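Local coordinates for fervidolysin (Fervidobacterium pennivorans, PDB 1R6V), which degrades keratin into peptides as a calcium-binding, subtilisin-like serine protease, enabling the bacterium to grow on native feathers, at residues I19-L24 and R90-S95. The protein carries 1 engineered substitution. Numbering follows the deposited sequence.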
loop_
_atom_site.group_PDB
_atom_site.type_symbol
_atom_site.label_atom_id
_atom_site.label_comp_id
_atom_site.label_asym_id
_atom_site.label_seq_id
_atom_site.Cartn_x
_atom_site.Cartn_y
_atom_site.Cartn_z
ATOM N N ILE A 19 10.152 13.006 10.935
ATOM C CA ILE A 19 9.284 11.863 11.118
ATOM C C ILE A 19 8.483 11.671 9.823
ATOM O O ILE A 19 8.134 12.639 9.146
ATOM C CB ILE A 19 8.359 12.100 12.336
ATOM C CG1 ILE A 19 7.400 10.921 12.529
ATOM C CG2 ILE A 19 7.608 13.385 12.156
ATOM C CD1 ILE A 19 6.143 11.022 11.718
ATOM N N LEU A 20 8.204 10.416 9.478
ATOM C CA LEU A 20 7.480 10.099 8.256
ATOM C C LEU A 20 5.970 10.209 8.455
ATOM O O LEU A 20 5.368 9.397 9.162
ATOM C CB LEU A 20 7.845 8.681 7.811
ATOM C CG LEU A 20 7.665 8.306 6.333
ATOM C CD1 LEU A 20 8.182 6.875 6.120
ATOM C CD2 LEU A 20 6.217 8.409 5.933
ATOM N N PHE A 21 5.364 11.227 7.851
ATOM C CA PHE A 21 3.921 11.417 7.944
ATOM C C PHE A 21 3.254 10.977 6.653
ATOM O O PHE A 21 3.750 11.274 5.567
ATOM C CB PHE A 21 3.567 12.888 8.171
ATOM C CG PHE A 21 3.763 13.360 9.574
ATOM C CD1 PHE A 21 4.761 14.281 9.876
ATOM C CD2 PHE A 21 2.914 12.929 10.582
ATOM C CE1 PHE A 21 4.907 14.782 11.182
ATOM C CE2 PHE A 21 3.045 13.416 11.884
ATOM C CZ PHE A 21 4.048 14.350 12.182
ATOM N N GLY A 22 2.134 10.269 6.767
ATOM C CA GLY A 22 1.426 9.836 5.577
ATOM C C GLY A 22 0.807 11.033 4.876
ATOM O O GLY A 22 0.270 11.937 5.522
ATOM N N GLU A 23 0.865 11.047 3.548
ATOM C CA GLU A 23 0.319 12.162 2.785
ATOM C C GLU A 23 -1.168 12.344 3.028
ATOM O O GLU A 23 -1.929 11.378 3.033
ATOM C CB GLU A 23 0.568 11.959 1.286
ATOM C CG GLU A 23 -0.015 13.084 0.427
ATOM C CD GLU A 23 0.305 12.948 -1.054
ATOM O OE1 GLU A 23 -0.146 13.813 -1.834
ATOM O OE2 GLU A 23 0.996 11.986 -1.430
ATOM N N LEU A 24 -1.569 13.596 3.233
ATOM C CA LEU A 24 -2.959 13.953 3.479
ATOM C C LEU A 24 -3.585 14.526 2.212
ATOM O O LEU A 24 -3.107 15.528 1.679
ATOM C CB LEU A 24 -3.030 14.980 4.611
ATOM C CG LEU A 24 -3.393 14.491 6.021
ATOM C CD1 LEU A 24 -2.745 13.173 6.332
ATOM C CD2 LEU A 24 -3.025 15.559 7.039
ATOM N N ARG A 90 8.337 4.862 13.458
ATOM C CA ARG A 90 8.601 4.678 12.032
ATOM C C ARG A 90 7.759 5.618 11.166
ATOM O O ARG A 90 8.273 6.241 10.228
ATOM C CB ARG A 90 8.360 3.218 11.619
ATOM C CG ARG A 90 9.531 2.275 11.921
ATOM C CD ARG A 90 9.233 0.849 11.453
ATOM N NE ARG A 90 8.162 0.288 12.267
ATOM C CZ ARG A 90 7.027 -0.218 11.800
ATOM N NH1 ARG A 90 6.784 -0.264 10.490
ATOM N NH2 ARG A 90 6.121 -0.652 12.660
ATOM N N TYR A 91 6.471 5.734 11.470
ATOM C CA TYR A 91 5.614 6.616 10.687
ATOM C C TYR A 91 4.299 6.863 11.392
ATOM O O TYR A 91 3.950 6.164 12.347
ATOM C CB TYR A 91 5.318 6.010 9.304
ATOM C CG TYR A 91 4.563 4.696 9.369
ATOM C CD1 TYR A 91 3.186 4.662 9.628
ATOM C CD2 TYR A 91 5.239 3.482 9.253
ATOM C CE1 TYR A 91 2.508 3.445 9.779
ATOM C CE2 TYR A 91 4.569 2.254 9.405
ATOM C CZ TYR A 91 3.209 2.246 9.666
ATOM O OH TYR A 91 2.550 1.043 9.812
ATOM N N VAL A 92 3.587 7.881 10.918
ATOM C CA VAL A 92 2.270 8.227 11.437
ATOM C C VAL A 92 1.455 8.500 10.194
ATOM O O VAL A 92 1.831 9.360 9.411
ATOM C CB VAL A 92 2.287 9.510 12.285
ATOM C CG1 VAL A 92 0.865 9.787 12.804
ATOM C CG2 VAL A 92 3.246 9.348 13.458
ATOM N N GLU A 93 0.352 7.787 9.998
ATOM C CA GLU A 93 -0.453 8.009 8.795
ATOM C C GLU A 93 -1.935 7.816 9.100
ATOM O O GLU A 93 -2.284 7.251 10.125
ATOM C CB GLU A 93 -0.030 6.987 7.729
ATOM C CG GLU A 93 -0.326 5.551 8.149
ATOM C CD GLU A 93 0.182 4.509 7.159
ATOM O OE1 GLU A 93 -0.003 3.312 7.438
ATOM O OE2 GLU A 93 0.762 4.884 6.113
ATOM N N PRO A 94 -2.828 8.292 8.218
ATOM C CA PRO A 94 -4.253 8.086 8.489
ATOM C C PRO A 94 -4.641 6.717 7.899
ATOM O O PRO A 94 -3.806 6.036 7.290
ATOM C CB PRO A 94 -4.916 9.215 7.700
ATOM C CG PRO A 94 -4.045 9.289 6.484
ATOM C CD PRO A 94 -2.633 9.201 7.068
ATOM N N SER A 95 -5.887 6.306 8.105
ATOM C CA SER A 95 -6.388 5.090 7.479
ATOM C C SER A 95 -6.987 5.703 6.221
ATOM O O SER A 95 -7.761 6.671 6.302
ATOM C CB SER A 95 -7.498 4.442 8.306
ATOM O OG SER A 95 -8.187 3.462 7.549
HETATM O O HOH W 1 9.788 8.397 10.978
#
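A single parallel beta bridge, Phe21 with Val92, lays the loop 19-24 beside strand 89-93, an outermost strand of the propeptide's four-stranded antiparallel sheet, and shows how a loop can line a sheet border without becoming a regular strand. Val92 serves both bonds of the bridge. Its N donates to Leu20 O at 2.9 Å, with a C=O...N angle of 169°, while its O accepts Gly22 N at 2.8 Å. One step earlier a water continues the pairing, taking the Leu20 N-H and donating to Arg90 O. The strand's other side pairs with strand 33-38, where Arg90 and Tyr91 both face Gly37 in a classic beta bulge. Tyr91 and Glu93 send their polar ends to Thr276 of the catalytic domain. Val92 and Phe21 lie side by side, Val92 CB 3.9 Å from Phe21 CD2; Phe21 and Leu24 also pack against helix 74-81. Further on, Leu24 CD1 rests against Pro94 CD at 4.0 Å. Ile19 joins Phe21 and Val92: its chi1 of 178° puts CG1 anti to the backbone N, and chi2 of -86° then turns CD1 over the centre of the Phe21 ring, 3.7 Å above the plane, where it touches Val92 CG2 at 3.8 Å.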